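Local coordinates for protein Eps1p (Saccharomyces cerevisiae, PDB 4TW5) that belongs to the thioredoxin superfamily and probably carries two thioredoxin-like domains in tandem, at residues F159-D164 and D178-F183; R185-I190 and I199-V204; V222-T225 and D230-P233. All blocks are in the same frame, centred on the assembly; numbering follows the deposited sequence. Where two conformers were deposited one is given.

Contact 1: residues F159-D164 and D178-F183; sequences FWPTKD and DKCHEF
W160 and P161, at the end of strand 155-160, pack against C180 and F183 at the start of helix 180-196, within a beta-alpha-beta unit consistent with a thioredoxin-like fold, whose C177-C180 disulfide sits at this helix start. The indole is the principal bump. Its CZ3-CH2 corner fills the notch formed by C180 O and the edge of the F183 ring: CZ3 of W160 lies 3.4 Å from C180 O, which meets the indole edge close to its plane. On the neighbouring corner, CH2 of W160 comes to 3.6 Å from CD2 of F183, reaching the phenyl ring at its edge. The two planes are inclined by 47°, and the rings cross obliquely, touching at one corner. F183 CG is anti to the backbone N (chi1 -161°), a torsion that brings the phenyl across to the indole from the next turn of the helix. At its other end, the indole is fixed by a hydrogen bond from NE1 to OG of S158, while Q184 and W187 add packing from the helix. Beside W160, the pyrrolidine of P161 forms a second, smaller bump, set against the disulfide sulfur: CG of P161 is 3.7 Å and CD 3.8 Å from C180 SG.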
# COMPACT_ATOMS: atom_id res chain seq x y z
N PHE A 159 -3.97 -11.93 -12.21
CA PHE A 159 -4.09 -11.01 -11.08
C PHE A 159 -5.47 -10.35 -11.07
O PHE A 159 -5.94 -9.87 -12.10
CB PHE A 159 -2.99 -9.93 -11.14
CG PHE A 159 -1.60 -10.49 -11.09
CD1 PHE A 159 -1.02 -11.03 -12.23
CD2 PHE A 159 -0.90 -10.51 -9.89
CE1 PHE A 159 0.25 -11.56 -12.17
CE2 PHE A 159 0.36 -11.05 -9.83
CZ PHE A 159 0.94 -11.58 -10.96
N TRP A 160 -6.13 -10.34 -9.91
CA TRP A 160 -7.55 -9.95 -9.82
C TRP A 160 -7.84 -8.85 -8.81
O TRP A 160 -7.27 -8.86 -7.72
CB TRP A 160 -8.41 -11.17 -9.48
CG TRP A 160 -8.28 -12.28 -10.45
CD1 TRP A 160 -7.25 -13.18 -10.55
CD2 TRP A 160 -9.21 -12.63 -11.47
NE1 TRP A 160 -7.49 -14.05 -11.58
CE2 TRP A 160 -8.69 -13.74 -12.15
CE3 TRP A 160 -10.45 -12.10 -11.89
CZ2 TRP A 160 -9.36 -14.35 -13.22
CZ3 TRP A 160 -11.11 -12.70 -12.94
CH2 TRP A 160 -10.56 -13.81 -13.61
N PRO A 161 -8.79 -7.95 -9.13
CA PRO A 161 -9.21 -6.94 -8.16
C PRO A 161 -10.19 -7.53 -7.15
O PRO A 161 -11.38 -7.22 -7.18
CB PRO A 161 -9.88 -5.88 -9.03
CG PRO A 161 -10.44 -6.64 -10.16
CD PRO A 161 -9.61 -7.89 -10.36
N THR A 162 -9.67 -8.36 -6.25
CA THR A 162 -10.50 -9.02 -5.25
C THR A 162 -9.62 -9.55 -4.15
O THR A 162 -8.40 -9.54 -4.29
CB THR A 162 -11.28 -10.20 -5.87
OG1 THR A 162 -12.14 -10.79 -4.88
CG2 THR A 162 -10.30 -11.25 -6.36
N LYS A 163 -10.22 -10.02 -3.06
CA LYS A 163 -9.45 -10.67 -2.01
C LYS A 163 -10.07 -12.04 -1.71
O LYS A 163 -9.55 -12.80 -0.90
CB LYS A 163 -9.42 -9.84 -0.73
CG LYS A 163 -10.75 -9.83 -0.03
CD LYS A 163 -10.74 -9.01 1.24
CE LYS A 163 -12.11 -9.05 1.89
NZ LYS A 163 -12.15 -8.23 3.12
N ASP A 164 -11.17 -12.35 -2.37
CA ASP A 164 -11.97 -13.51 -2.00
C ASP A 164 -11.87 -14.70 -2.95
O ASP A 164 -12.61 -15.66 -2.81
CB ASP A 164 -13.44 -13.11 -1.86
CG ASP A 164 -13.68 -12.24 -0.68
OD1 ASP A 164 -13.11 -12.55 0.40
OD2 ASP A 164 -14.40 -11.23 -0.82
N ASP A 178 -15.87 -4.66 -15.42
CA ASP A 178 -16.87 -5.19 -16.33
C ASP A 178 -16.50 -6.55 -16.91
O ASP A 178 -17.37 -7.38 -17.16
CB ASP A 178 -17.11 -4.21 -17.48
CG ASP A 178 -17.72 -2.90 -17.02
OD1 ASP A 178 -18.41 -2.86 -15.97
OD2 ASP A 178 -17.49 -1.88 -17.72
N LYS A 179 -15.21 -6.77 -17.13
CA LYS A 179 -14.75 -7.96 -17.83
C LYS A 179 -14.39 -9.13 -16.90
O LYS A 179 -14.19 -10.22 -17.38
CB LYS A 179 -13.55 -7.62 -18.72
CG LYS A 179 -13.90 -6.68 -19.87
CD LYS A 179 -12.65 -5.93 -20.33
CE LYS A 179 -12.94 -4.90 -21.40
NZ LYS A 179 -11.76 -3.98 -21.56
N CYS A 180 -14.33 -8.89 -15.59
CA CYS A 180 -13.87 -9.90 -14.66
C CYS A 180 -14.63 -11.25 -14.73
O CYS A 180 -14.02 -12.32 -14.65
CB CYS A 180 -13.94 -9.38 -13.23
SG CYS A 180 -12.58 -8.38 -12.65
N HIS A 181 -15.95 -11.18 -14.83
CA HIS A 181 -16.79 -12.37 -14.89
C HIS A 181 -16.58 -13.15 -16.19
O HIS A 181 -16.46 -14.37 -16.18
CB HIS A 181 -18.26 -12.00 -14.75
CG HIS A 181 -19.18 -13.17 -14.84
ND1 HIS A 181 -19.51 -13.95 -13.76
CD2 HIS A 181 -19.84 -13.71 -15.90
CE1 HIS A 181 -20.34 -14.90 -14.14
NE2 HIS A 181 -20.55 -14.78 -15.44
N GLU A 182 -16.55 -12.44 -17.31
CA GLU A 182 -16.23 -13.06 -18.59
C GLU A 182 -14.86 -13.77 -18.49
O GLU A 182 -14.66 -14.87 -18.99
CB GLU A 182 -16.19 -12.03 -19.72
CG GLU A 182 -16.08 -12.63 -21.14
CD GLU A 182 -15.97 -11.56 -22.24
OE1 GLU A 182 -15.29 -10.53 -22.01
OE2 GLU A 182 -16.57 -11.72 -23.32
N PHE A 183 -13.91 -13.10 -17.85
CA PHE A 183 -12.56 -13.63 -17.83
C PHE A 183 -12.43 -14.83 -16.89
O PHE A 183 -11.47 -15.58 -17.03
CB PHE A 183 -11.54 -12.55 -17.45
CG PHE A 183 -10.12 -12.90 -17.84
CD1 PHE A 183 -9.74 -12.94 -19.17
CD2 PHE A 183 -9.17 -13.22 -16.88
CE1 PHE A 183 -8.45 -13.28 -19.53
CE2 PHE A 183 -7.86 -13.57 -17.23
CZ PHE A 183 -7.51 -13.59 -18.56

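Contact 2: residues R185-I190 and I199-V204; sequences RTWKII and INTGHV
In the beta-alpha-beta unit made by strand 155-160, helix 180-196 and strand 200-205, W187 of the helix packs against T201, G202 and H203 of the second strand. The helix and strand segments run nearly antiparallel, at 151°, with their axes 9.8 Å apart, and the indole spans much of that gap. W187 CG is anti to the backbone N (chi1 -172°), which sends the ring toward the strand. Its leading atom, CZ2, approaches G202 O to 3.3 Å and stands 3.9 Å from CB of T201, both partners lying oblique to the ring. G202 presents only backbone here. T201 lies on one side of the indole plane, its CG2 4.1 Å from CZ2 of W187, and CB of H203 lies on the other, 4.5 Å from NE1 of W187. S135 OG is hydrogen-bonded to both W187 NE1 and H203 ND1. No hydrogen bond joins the two segments directly, which implies that the direct contact is van der Waals packing of the indole, while the buried indole N-H is satisfied by S135 and G202 O is bonded to S158 OG within the strand's sheet pairing to strand 155-160.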
# COMPACT_ATOMS: atom_id res chain seq x y z
N ARG A 185 -14.34 -17.40 -16.98
CA ARG A 185 -14.57 -18.50 -17.88
C ARG A 185 -13.31 -18.72 -18.70
O ARG A 185 -12.83 -19.84 -18.84
CB ARG A 185 -15.76 -18.21 -18.81
CG ARG A 185 -16.04 -19.35 -19.75
CD ARG A 185 -17.33 -19.18 -20.45
NE ARG A 185 -18.03 -20.46 -20.46
CZ ARG A 185 -18.15 -21.26 -21.51
NH1 ARG A 185 -17.65 -20.90 -22.69
NH2 ARG A 185 -18.80 -22.39 -21.38
N THR A 186 -12.81 -17.62 -19.25
CA THR A 186 -11.60 -17.62 -20.05
C THR A 186 -10.42 -18.17 -19.26
O THR A 186 -9.67 -19.00 -19.78
CB THR A 186 -11.31 -16.23 -20.57
OG1 THR A 186 -12.43 -15.79 -21.33
CG2 THR A 186 -10.12 -16.24 -21.48
N TRP A 187 -10.26 -17.74 -18.01
CA TRP A 187 -9.13 -18.18 -17.21
C TRP A 187 -9.16 -19.68 -16.89
O TRP A 187 -8.13 -20.36 -16.91
CB TRP A 187 -9.03 -17.38 -15.93
CG TRP A 187 -7.78 -17.69 -15.22
CD1 TRP A 187 -7.67 -18.33 -14.02
CD2 TRP A 187 -6.44 -17.44 -15.67
NE1 TRP A 187 -6.35 -18.47 -13.69
CE2 TRP A 187 -5.57 -17.96 -14.70
CE3 TRP A 187 -5.90 -16.84 -16.83
CZ2 TRP A 187 -4.16 -17.89 -14.81
CZ3 TRP A 187 -4.48 -16.77 -16.95
CH2 TRP A 187 -3.64 -17.28 -15.93
N LYS A 188 -10.36 -20.19 -16.62
CA LYS A 188 -10.54 -21.60 -16.37
C LYS A 188 -10.19 -22.43 -17.61
O LYS A 188 -9.50 -23.43 -17.51
CB LYS A 188 -11.99 -21.86 -15.96
CG LYS A 188 -12.31 -23.31 -15.61
CD LYS A 188 -13.67 -23.36 -14.97
CE LYS A 188 -14.05 -24.75 -14.55
NZ LYS A 188 -15.36 -24.72 -13.85
N ILE A 189 -10.63 -21.99 -18.78
CA ILE A 189 -10.35 -22.71 -20.01
C ILE A 189 -8.82 -22.71 -20.27
O ILE A 189 -8.22 -23.76 -20.50
CB ILE A 189 -11.14 -22.08 -21.20
CG1 ILE A 189 -12.64 -22.20 -20.96
CG2 ILE A 189 -10.80 -22.75 -22.51
CD1 ILE A 189 -13.49 -21.36 -21.92
N ILE A 190 -8.20 -21.54 -20.15
CA ILE A 190 -6.75 -21.39 -20.22
C ILE A 190 -6.02 -22.30 -19.27
O ILE A 190 -4.97 -22.85 -19.63
CB ILE A 190 -6.34 -19.95 -19.95
CG1 ILE A 190 -6.86 -19.05 -21.06
CG2 ILE A 190 -4.84 -19.81 -19.78
CD1 ILE A 190 -6.84 -17.60 -20.72
N ILE A 199 2.18 -26.67 -18.26
CA ILE A 199 2.38 -25.28 -17.83
C ILE A 199 1.38 -24.99 -16.70
O ILE A 199 0.17 -25.24 -16.82
CB ILE A 199 2.24 -24.32 -19.01
CG1 ILE A 199 3.39 -24.57 -20.00
CG2 ILE A 199 2.23 -22.84 -18.56
CD1 ILE A 199 3.28 -23.81 -21.27
N ASN A 200 1.89 -24.51 -15.58
CA ASN A 200 1.03 -24.23 -14.45
C ASN A 200 0.29 -22.88 -14.62
O ASN A 200 0.71 -22.03 -15.42
CB ASN A 200 1.83 -24.25 -13.16
CG ASN A 200 2.32 -25.65 -12.83
OD1 ASN A 200 2.11 -26.57 -13.60
ND2 ASN A 200 2.97 -25.81 -11.70
N THR A 201 -0.84 -22.76 -13.93
CA THR A 201 -1.57 -21.50 -13.81
C THR A 201 -1.82 -21.14 -12.36
O THR A 201 -2.00 -22.04 -11.53
CB THR A 201 -2.90 -21.54 -14.51
OG1 THR A 201 -3.56 -22.76 -14.16
CG2 THR A 201 -2.72 -21.49 -16.03
N GLY A 202 -1.86 -19.84 -12.08
CA GLY A 202 -2.10 -19.32 -10.73
C GLY A 202 -2.94 -18.03 -10.74
O GLY A 202 -2.98 -17.31 -11.74
N HIS A 203 -3.60 -17.75 -9.62
CA HIS A 203 -4.36 -16.53 -9.48
C HIS A 203 -3.98 -15.81 -8.20
O HIS A 203 -3.77 -16.43 -7.16
CB HIS A 203 -5.87 -16.80 -9.56
CG HIS A 203 -6.33 -17.88 -8.65
ND1 HIS A 203 -6.40 -19.20 -9.05
CD2 HIS A 203 -6.74 -17.84 -7.37
CE1 HIS A 203 -6.81 -19.93 -8.03
NE2 HIS A 203 -7.05 -19.13 -7.01
N VAL A 204 -3.90 -14.50 -8.30
CA VAL A 204 -3.51 -13.64 -7.19
C VAL A 204 -4.63 -12.65 -6.86
O VAL A 204 -5.18 -12.00 -7.75
CB VAL A 204 -2.22 -12.86 -7.53
CG1 VAL A 204 -1.93 -11.72 -6.48
CG2 VAL A 204 -1.05 -13.81 -7.74

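Contact 3: residues V222-T225 and D230-P233; sequences VKIT and DREP
K223 and I224 receive the guanidinium of R231, which extends across the gap between two irregular stretches of one loop. V222, just ahead of them, turns its side chain the other way, onto P210, C213 and E214 of helix 210-215. K223 also directs its side chain away and offers its backbone: its O lies 3.1 Å from R231 NH1. The angle is too poor for a hydrogen bond, so the attraction is probably no more than a loose electrostatic one. Next comes I224, whose CB starts off away from the arginine. A bend at chi2 (-67°) swings CD1 back until it rests 3.8 Å from R231 NH2, at a slant to the guanidinium plane. The two side chains meet at about a right angle. R231 is itself kinked at chi3 (-85°), and a firmer bond runs from its NH2 to the carbonyl of K175, while NH1 adds a weak one to D220 O. One buried arginine thus bridges backbone carbonyls from separate loops. Two residues on, P233 packs on C180 just before strand 234-238, the position beside the disulfide where thioredoxin-like folds usually carry the cis-proline loop, although the E232-P233 peptide is trans here.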
# COMPACT_ATOMS: atom_id res chain seq x y z
N VAL A 222 -5.59 -3.08 -6.82
CA VAL A 222 -5.49 -3.17 -5.37
C VAL A 222 -6.68 -2.49 -4.69
O VAL A 222 -7.20 -2.99 -3.69
CB VAL A 222 -4.19 -2.52 -4.86
CG1 VAL A 222 -4.25 -2.26 -3.37
CG2 VAL A 222 -2.97 -3.39 -5.22
N LYS A 223 -7.14 -1.38 -5.27
CA LYS A 223 -8.07 -0.47 -4.58
C LYS A 223 -9.13 0.12 -5.51
O LYS A 223 -8.87 0.40 -6.69
CB LYS A 223 -7.27 0.69 -3.97
CG LYS A 223 -7.67 1.09 -2.59
CD LYS A 223 -6.84 0.30 -1.58
CE LYS A 223 -7.28 0.58 -0.16
NZ LYS A 223 -6.39 -0.08 0.82
N ILE A 224 -10.32 0.34 -4.95
CA ILE A 224 -11.37 1.14 -5.60
C ILE A 224 -10.91 2.60 -5.76
O ILE A 224 -10.39 3.17 -4.81
CB ILE A 224 -12.69 1.16 -4.75
CG1 ILE A 224 -13.33 -0.22 -4.59
CG2 ILE A 224 -13.70 2.14 -5.34
CD1 ILE A 224 -13.87 -0.77 -5.88
N THR A 225 -11.02 3.19 -6.95
CA THR A 225 -10.87 4.65 -7.11
C THR A 225 -11.94 5.14 -8.10
O THR A 225 -12.24 4.43 -9.05
CB THR A 225 -9.47 5.08 -7.63
OG1 THR A 225 -9.23 4.55 -8.93
CG2 THR A 225 -8.35 4.66 -6.68
N ASP A 230 -13.10 1.64 -14.85
CA ASP A 230 -13.06 0.22 -15.11
C ASP A 230 -11.64 -0.30 -15.04
O ASP A 230 -10.68 0.39 -15.40
CB ASP A 230 -13.68 -0.04 -16.48
CG ASP A 230 -13.89 -1.51 -16.76
OD1 ASP A 230 -14.70 -2.15 -16.06
OD2 ASP A 230 -13.25 -2.01 -17.71
N ARG A 231 -11.52 -1.53 -14.56
CA ARG A 231 -10.26 -2.24 -14.45
C ARG A 231 -10.44 -3.61 -15.09
O ARG A 231 -11.56 -4.12 -15.21
CB ARG A 231 -9.86 -2.39 -12.98
CG ARG A 231 -10.31 -1.22 -12.14
CD ARG A 231 -10.04 -1.46 -10.69
NE ARG A 231 -11.10 -2.21 -10.03
CZ ARG A 231 -11.05 -2.52 -8.75
NH1 ARG A 231 -10.01 -2.15 -8.02
NH2 ARG A 231 -12.04 -3.19 -8.19
N GLU A 232 -9.32 -4.23 -15.44
CA GLU A 232 -9.29 -5.55 -16.05
C GLU A 232 -8.35 -6.45 -15.30
O GLU A 232 -7.37 -5.98 -14.74
CB GLU A 232 -8.78 -5.49 -17.49
CG GLU A 232 -9.68 -4.98 -18.55
CD GLU A 232 -8.96 -4.98 -19.88
OE1 GLU A 232 -7.73 -5.21 -19.84
OE2 GLU A 232 -9.61 -4.77 -20.94
N PRO A 233 -8.61 -7.76 -15.33
CA PRO A 233 -7.65 -8.68 -14.72
C PRO A 233 -6.36 -8.67 -15.54
O PRO A 233 -6.39 -8.37 -16.75
CB PRO A 233 -8.37 -10.04 -14.77
CG PRO A 233 -9.83 -9.68 -15.04
CD PRO A 233 -9.80 -8.45 -15.86

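How the contacts relate
Following the chain, the three contacts come in series, with none nested and none crossing. Contact 1 closes the irregular loop 165-177 between strand 155-160 and helix 180-196. Contact 2 then closes the rest of that helix and the short turn into strand 200-205. Since the two strands are sheet neighbours, W160 N hydrogen-bonds to V204 O at 2.9 Å and contacts 1 and 2 share one continuous core. Contact 3 closes residues 226-229 inside the long loop between helix 210-215 and strand 234-238. It lies close to contact 1, where D178 N bonds to D230 OD1 and P161 packs on R231, but does not touch contact 2. Contact 1 therefore stands between the beta-alpha-beta core and that loop.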